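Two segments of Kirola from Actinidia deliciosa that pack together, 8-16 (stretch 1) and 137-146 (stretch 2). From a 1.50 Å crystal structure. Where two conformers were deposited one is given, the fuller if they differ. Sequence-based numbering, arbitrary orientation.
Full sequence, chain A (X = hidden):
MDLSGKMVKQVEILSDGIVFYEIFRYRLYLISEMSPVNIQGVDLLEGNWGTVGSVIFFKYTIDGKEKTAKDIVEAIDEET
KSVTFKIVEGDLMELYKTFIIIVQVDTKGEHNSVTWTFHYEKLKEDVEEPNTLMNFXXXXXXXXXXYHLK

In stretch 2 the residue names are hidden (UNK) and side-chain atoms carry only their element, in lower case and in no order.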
ATOM      1  N   VAL A   8      -0.568 -12.407   2.174  1.00 19.96           N
ATOM      2  CA  VAL A   8      -1.832 -11.966   1.625  1.00 19.88           C
ATOM      3  C   VAL A   8      -2.820 -11.772   2.780  1.00 19.95           C
ATOM      4  O   VAL A   8      -2.999 -12.637   3.655  1.00 22.74           O
ATOM      5  CB  VAL A   8      -2.428 -12.991   0.643  1.00 21.77           C
ATOM      6  CG1 VAL A   8      -3.816 -12.491   0.121  1.00 23.59           C
ATOM      7  CG2 VAL A   8      -1.451 -13.344  -0.510  1.00 23.25           C
ATOM      8  N   LYS A   9      -3.515 -10.653   2.761  1.00 17.67           N
ATOM      9  CA  LYS A   9      -4.610 -10.415   3.717  1.00 18.63           C
ATOM     10  C   LYS A   9      -5.748  -9.681   3.035  1.00 16.94           C
ATOM     11  O   LYS A   9      -5.526  -8.657   2.407  1.00 15.81           O
ATOM     12  CB  LYS A   9      -4.171  -9.580   4.927  1.00 20.89           C
ATOM     13  CG  LYS A   9      -5.222  -9.471   6.039  1.00 27.39           C
ATOM     14  CD  LYS A   9      -5.260 -10.727   6.902  1.00 37.30           C
ATOM     15  CE  LYS A   9      -5.678 -10.504   8.388  1.00 46.68           C
ATOM     16  NZ  LYS A   9      -7.014  -9.889   8.597  1.00 49.74           N
ATOM     17  N   GLN A  10      -6.960 -10.255   3.189  1.00 18.42           N
ATOM     18  CA  GLN A  10      -8.188  -9.689   2.643  1.00 18.98           C
ATOM     19  C   GLN A  10      -9.030  -9.210   3.779  1.00 20.19           C
ATOM     20  O   GLN A  10      -9.294  -9.959   4.706  1.00 23.78           O
ATOM     21  CB  GLN A  10      -8.968 -10.718   1.859  1.00 21.50           C
ATOM     22  CG  GLN A  10     -10.250 -10.176   1.209  1.00 22.64           C
ATOM     23  CD  GLN A  10     -10.925 -11.176   0.287  1.00 32.44           C
ATOM     24  OE1 GLN A  10     -10.838 -12.398   0.479  1.00 40.69           O
ATOM     25  NE2 GLN A  10     -11.578 -10.661  -0.753  1.00 38.69           N
ATOM     26  N   VAL A  11      -9.485  -7.976   3.668  1.00 19.65           N
ATOM     27  CA  VAL A  11     -10.454  -7.526   4.605  1.00 22.58           C
ATOM     28  C   VAL A  11     -11.668  -6.924   3.950  1.00 19.29           C
ATOM     29  O   VAL A  11     -11.582  -6.217   2.924  1.00 18.55           O
ATOM     30  CB  VAL A  11      -9.885  -6.550   5.608  1.00 26.04           C
ATOM     31  CG1 VAL A  11      -8.935  -7.256   6.568  1.00 29.73           C
ATOM     32  CG2 VAL A  11      -9.246  -5.425   4.859  1.00 21.31           C
ATOM     33  N   GLU A  12     -12.836  -7.200   4.523  0.50 21.23           N
ATOM     34  CA  GLU A  12     -14.065  -6.598   4.077  0.50 21.08           C
ATOM     35  C   GLU A  12     -14.157  -5.199   4.625  0.50 19.88           C
ATOM     36  O   GLU A  12     -13.875  -4.950   5.811  0.50 21.28           O
ATOM     37  CB  GLU A  12     -15.306  -7.366   4.514  0.50 24.18           C
ATOM     38  CG  GLU A  12     -16.640  -6.606   4.276  0.50 25.73           C
ATOM     39  CD  GLU A  12     -17.281  -6.870   2.916  0.50 26.25           C
ATOM     40  OE1 GLU A  12     -16.883  -7.843   2.252  0.50 31.18           O
ATOM     41  OE2 GLU A  12     -18.167  -6.093   2.502  0.50 27.12           O
ATOM     42  N   ILE A  13     -14.613  -4.311   3.760  1.00 18.92           N
ATOM     43  CA  ILE A  13     -14.726  -2.907   4.115  1.00 21.20           C
ATOM     44  C   ILE A  13     -16.133  -2.453   4.147  1.00 24.39           C
ATOM     45  O   ILE A  13     -17.016  -3.033   3.513  1.00 24.15           O
ATOM     46  CB  ILE A  13     -13.841  -2.008   3.213  1.00 20.60           C
ATOM     47  CG1 ILE A  13     -14.175  -2.156   1.750  1.00 23.55           C
ATOM     48  CG2 ILE A  13     -12.382  -2.366   3.409  1.00 20.75           C
ATOM     49  CD1 ILE A  13     -13.506  -1.088   0.916  1.00 25.51           C
ATOM     50  N   LEU A  14     -16.337  -1.411   4.942  1.00 27.06           N
ATOM     51  CA  LEU A  14     -17.651  -0.842   5.113  1.00 30.85           C
ATOM     52  C   LEU A  14     -17.889   0.295   4.141  1.00 31.96           C
ATOM     53  O   LEU A  14     -19.040   0.671   3.918  1.00 35.59           O
ATOM     54  CB  LEU A  14     -17.862  -0.406   6.563  1.00 34.54           C
ATOM     55  CG  LEU A  14     -19.000  -1.156   7.272  1.00 39.58           C
ATOM     56  CD1 LEU A  14     -18.828  -1.103   8.773  1.00 44.49           C
ATOM     57  CD2 LEU A  14     -20.388  -0.602   6.866  1.00 41.65           C
ATOM     58  N   SER A  15     -16.825   0.804   3.532  1.00 27.45           N
ATOM     59  CA  SER A  15     -16.937   1.899   2.646  1.00 26.34           C
ATOM     60  C   SER A  15     -16.989   1.408   1.175  1.00 24.85           C
ATOM     61  O   SER A  15     -16.953   0.251   0.920  1.00 25.53           O
ATOM     62  CB  SER A  15     -15.778   2.834   2.898  1.00 26.16           C
ATOM     63  OG  SER A  15     -14.544   2.204   2.622  1.00 27.66           O
ATOM     64  N   ASP A  16     -17.167   2.308   0.235  1.00 24.69           N
ATOM     65  CA  ASP A  16     -17.304   1.922  -1.159  1.00 23.10           C
ATOM     66  C   ASP A  16     -15.945   1.568  -1.721  1.00 20.66           C
ATOM     67  O   ASP A  16     -15.026   2.346  -1.679  1.00 20.19           O
ATOM     68  CB  ASP A  16     -17.876   3.118  -1.913  1.00 24.57           C
ATOM     69  CG  ASP A  16     -18.360   2.799  -3.357  1.00 28.56           C
ATOM     70  OD1 ASP A  16     -17.978   1.784  -3.993  1.00 30.69           O
ATOM     71  OD2 ASP A  16     -19.177   3.617  -3.855  1.00 35.04           O
ATOM     72  N   UNK A 137      -0.694  -1.636   6.896  1.00 13.15           N
ATOM     73  CA  UNK A 137      -1.556  -1.510   5.737  1.00 13.20           C
ATOM     74  C   UNK A 137      -3.015  -1.761   6.072  1.00 13.19           C
ATOM     75  O   UNK A 137      -3.900  -1.058   5.572  1.00 12.90           O
ATOM     76  c   UNK A 137      -1.104  -2.451   4.633  1.00 13.84           C
ATOM     77  s   UNK A 137       0.485  -1.988   3.843  1.00 15.81           S
ATOM     78  N   UNK A 138      -3.276  -2.758   6.899  0.60 12.79           N
ATOM     79  CA  UNK A 138      -4.644  -3.038   7.307  0.60 12.56           C
ATOM     80  C   UNK A 138      -5.195  -1.877   8.144  0.60 12.51           C
ATOM     81  O   UNK A 138      -6.357  -1.509   8.023  0.60 13.87           O
ATOM     82  c   UNK A 138      -4.381  -5.517   7.043  0.60 14.57           C
ATOM     83  c   UNK A 138      -6.157  -4.587   8.582  0.60 14.41           C
ATOM     84  c   UNK A 138      -5.303  -5.648   5.878  0.60 16.51           C
ATOM     85  c   UNK A 138      -4.745  -4.374   8.027  0.60 13.32           C
ATOM     86  N   UNK A 139      -4.325  -1.277   8.962  0.50 13.25           N
ATOM     87  CA  UNK A 139      -4.730  -0.135   9.809  0.50 13.95           C
ATOM     88  C   UNK A 139      -5.115   1.016   8.931  0.50 13.11           C
ATOM     89  O   UNK A 139      -6.162   1.642   9.089  0.50 13.16           O
ATOM     90  o   UNK A 139      -2.059   1.809  12.756  0.50 32.58           O
ATOM     91  c   UNK A 139      -4.188   1.366  11.746  0.50 18.59           C
ATOM     92  o   UNK A 139      -3.667   3.356  12.890  0.50 26.21           O
ATOM     93  c   UNK A 139      -3.214   2.233  12.514  0.50 26.45           C
ATOM     94  c   UNK A 139      -3.597   0.363  10.727  0.50 14.19           C
ATOM     95  N   UNK A 140      -4.252   1.315   7.968  1.00 13.53           N
ATOM     96  CA  UNK A 140      -4.540   2.367   6.987  1.00 13.69           C
ATOM     97  C   UNK A 140      -5.906   2.129   6.340  1.00 12.69           C
ATOM     98  O   UNK A 140      -6.713   3.043   6.219  1.00 13.55           O
ATOM     99  c   UNK A 140      -3.440   2.524   5.940  1.00 14.23           C
ATOM    100  c   UNK A 140      -0.986   3.015   5.710  1.00 20.50           C
ATOM    101  c   UNK A 140      -3.948   3.395   4.783  1.00 17.80           C
ATOM    102  c   UNK A 140      -2.211   3.131   6.607  1.00 16.63           C
ATOM    103  N   UNK A 141      -6.164   0.873   5.959  1.00 12.37           N
ATOM    104  CA  UNK A 141      -7.420   0.510   5.351  1.00 12.67           C
ATOM    105  C   UNK A 141      -8.596   0.839   6.283  1.00 12.69           C
ATOM    106  O   UNK A 141      -9.597   1.412   5.863  1.00 12.52           O
ATOM    107  o   UNK A 141      -6.333  -1.279   4.122  1.00 13.18           O
ATOM    108  c   UNK A 141      -7.429  -1.000   5.013  1.00 12.30           C
ATOM    109  c   UNK A 141      -8.736  -1.446   4.380  1.00 14.44           C
ATOM    110  N   UNK A 142      -8.465   0.505   7.552  1.00 12.81           N
ATOM    111  CA  UNK A 142      -9.516   0.785   8.528  1.00 13.33           C
ATOM    112  C   UNK A 142      -9.702   2.279   8.774  1.00 12.35           C
ATOM    113  O   UNK A 142     -10.847   2.746   8.936  1.00 13.10           O
ATOM    114  c   UNK A 142      -8.998  -3.720  10.671  1.00 23.91           C
ATOM    115  n   UNK A 142      -8.536  -4.411  11.911  1.00 30.77           N
ATOM    116  c   UNK A 142      -8.971  -2.235  10.892  1.00 21.52           C
ATOM    117  c   UNK A 142      -9.242   0.019   9.821  1.00 13.87           C
ATOM    118  c   UNK A 142      -9.400  -1.494   9.667  1.00 16.93           C
ATOM    119  N   UNK A 143      -8.590   3.015   8.734  1.00 13.34           N
ATOM    120  CA  UNK A 143      -8.672   4.479   8.857  1.00 13.76           C
ATOM    121  C   UNK A 143      -9.422   5.069   7.668  1.00 12.35           C
ATOM    122  O   UNK A 143     -10.233   5.959   7.876  1.00 15.21           O
ATOM    123  o   UNK A 143      -7.423   4.539  11.333  1.00 19.84           O
ATOM    124  o   UNK A 143      -5.484   5.101  10.535  1.00 19.69           O
ATOM    125  c   UNK A 143      -7.300   5.077   8.991  1.00 14.57           C
ATOM    126  c   UNK A 143      -6.700   4.890  10.363  1.00 17.76           C
ATOM    127  N   UNK A 144      -9.155   4.547   6.460  1.00 13.11           N
ATOM    128  CA  UNK A 144      -9.853   5.080   5.287  1.00 14.24           C
ATOM    129  C   UNK A 144     -11.330   4.762   5.381  1.00 15.68           C
ATOM    130  O   UNK A 144     -12.191   5.614   5.145  1.00 16.90           O
ATOM    131  c   UNK A 144     -10.174   4.815   2.812  1.00 15.47           C
ATOM    132  c   UNK A 144      -7.827   5.071   3.793  1.00 14.71           C
ATOM    133  c   UNK A 144      -7.011   4.288   2.719  1.00 16.42           C
ATOM    134  c   UNK A 144      -9.238   4.541   4.000  1.00 15.22           C
ATOM    135  N   UNK A 145     -11.657   3.512   5.694  1.00 15.57           N
ATOM    136  CA  UNK A 145     -13.072   3.106   5.699  1.00 17.27           C
ATOM    137  C   UNK A 145     -13.907   3.817   6.720  1.00 17.52           C
ATOM    138  O   UNK A 145     -15.107   3.972   6.544  1.00 20.97           O
ATOM    139  o   UNK A 145     -14.039  -1.096   6.785  1.00 22.11           O
ATOM    140  c   UNK A 145     -13.025  -0.567   7.151  1.00 16.87           C
ATOM    141  c   UNK A 145     -12.951   1.007   7.095  1.00 19.35           C
ATOM    142  o   UNK A 145     -11.962  -1.178   7.453  1.00 21.51           O
ATOM    143  c   UNK A 145     -13.185   1.562   5.791  1.00 19.94           C
ATOM    144  N   UNK A 146     -13.287   4.295   7.801  1.00 16.57           N
ATOM    145  CA  UNK A 146     -13.996   4.927   8.890  1.00 18.75           C
ATOM    146  C   UNK A 146     -13.808   6.452   8.871  1.00 19.59           C
ATOM    147  O   UNK A 146     -14.283   7.119   9.812  1.00 24.20           O
ATOM    148  c   UNK A 146     -13.558   4.401  10.268  1.00 17.56           C
ATOM    149  o   UNK A 146     -12.159   4.604  10.478  1.00 17.47           O
ATOM    150  c   UNK A 146     -13.903   2.932  10.416  1.00 17.38           C
TER
HETATM  151  O   HOH W   1      -7.677  -7.270  10.692  1.00 38.38           O
HETATM  152  O   HOH W   2     -12.127  -3.664   7.520  1.00 26.27           O

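Position 137 carries one carbon and then a sulfur, a two-atom side chain out of reach of stretch 1; it is Cys137. Position 138 has four carbons, forked at the first, with one arm two carbons long. Its CA-to-CB bond points toward the strand, and the tip of the long arm lies 3.8 Å from Lys9 CG and 4.0 Å from Val11 CG1. Branching at CB identifies Ile138, and the touching atom is CD1.

Position 139 shows three carbons, the third bearing two oxygens, and is out of reach of stretch 1: Glu139. Position 140 repeats the forked four-carbon pattern, again out of reach, and is Ile140.

At position 141 a single carbon carries one oxygen and one carbon. The branch carbon sits 4.0 Å from Val11 CG2 and 3.9 Å from Ile13 CG2, while the oxygen lies 2.8 Å from O of Cys137. This is Thr141; its OG1 donates to that carbonyl, which also accepts Thr141 N at 3.0 Å.

Position 142 is an unbranched row of four carbons ending in nitrogen, hence Lys142. Its NZ donates to water 1 at 3.2 Å, and the same water accepts a weak bond from Lys9 NZ at 3.4 Å, so the two amines are linked through solvent without direct contact.

Position 143 has two carbons, the second with two oxygens, and is out of reach of stretch 1: Asp143. Position 144, forked with four carbons and a two-carbon arm, makes no contact with stretch 1; it is Ile144.

Position 145 has three carbons, the third carrying two oxygens, one of them 3.0 Å from Leu14 N. It is Glu145. Leu14 N donates to OE1 with an N-H...acceptor angle of 152°, and Ser15 OG lies 3.5 Å from Glu145 CB. Position 146 has one carbon bearing an oxygen and a carbon: Thr146, the first residue to leave helical phi/psi, whose OG1 donates to Lys142 O at 2.7 Å.

The strand and helix axes run nearly parallel, 16° apart and 10.3 Å at closest approach. The spacing of Ile138, Thr141 and Glu145, three and four residues apart, places all three on the helix face toward stretch 1. Ile138 and Thr141 supply apolar contacts; Glu145, with the largest covered area, 89 Å², holds the loop after the strand. Its OE1 accepts Leu14 N, and water 2 donates to both Glu145 OE2 (2.5 Å) and Glu12 O (2.8 Å), adding a solvent bridge to the direct bond.

Stretch 2 137-146: CIEITKDIET
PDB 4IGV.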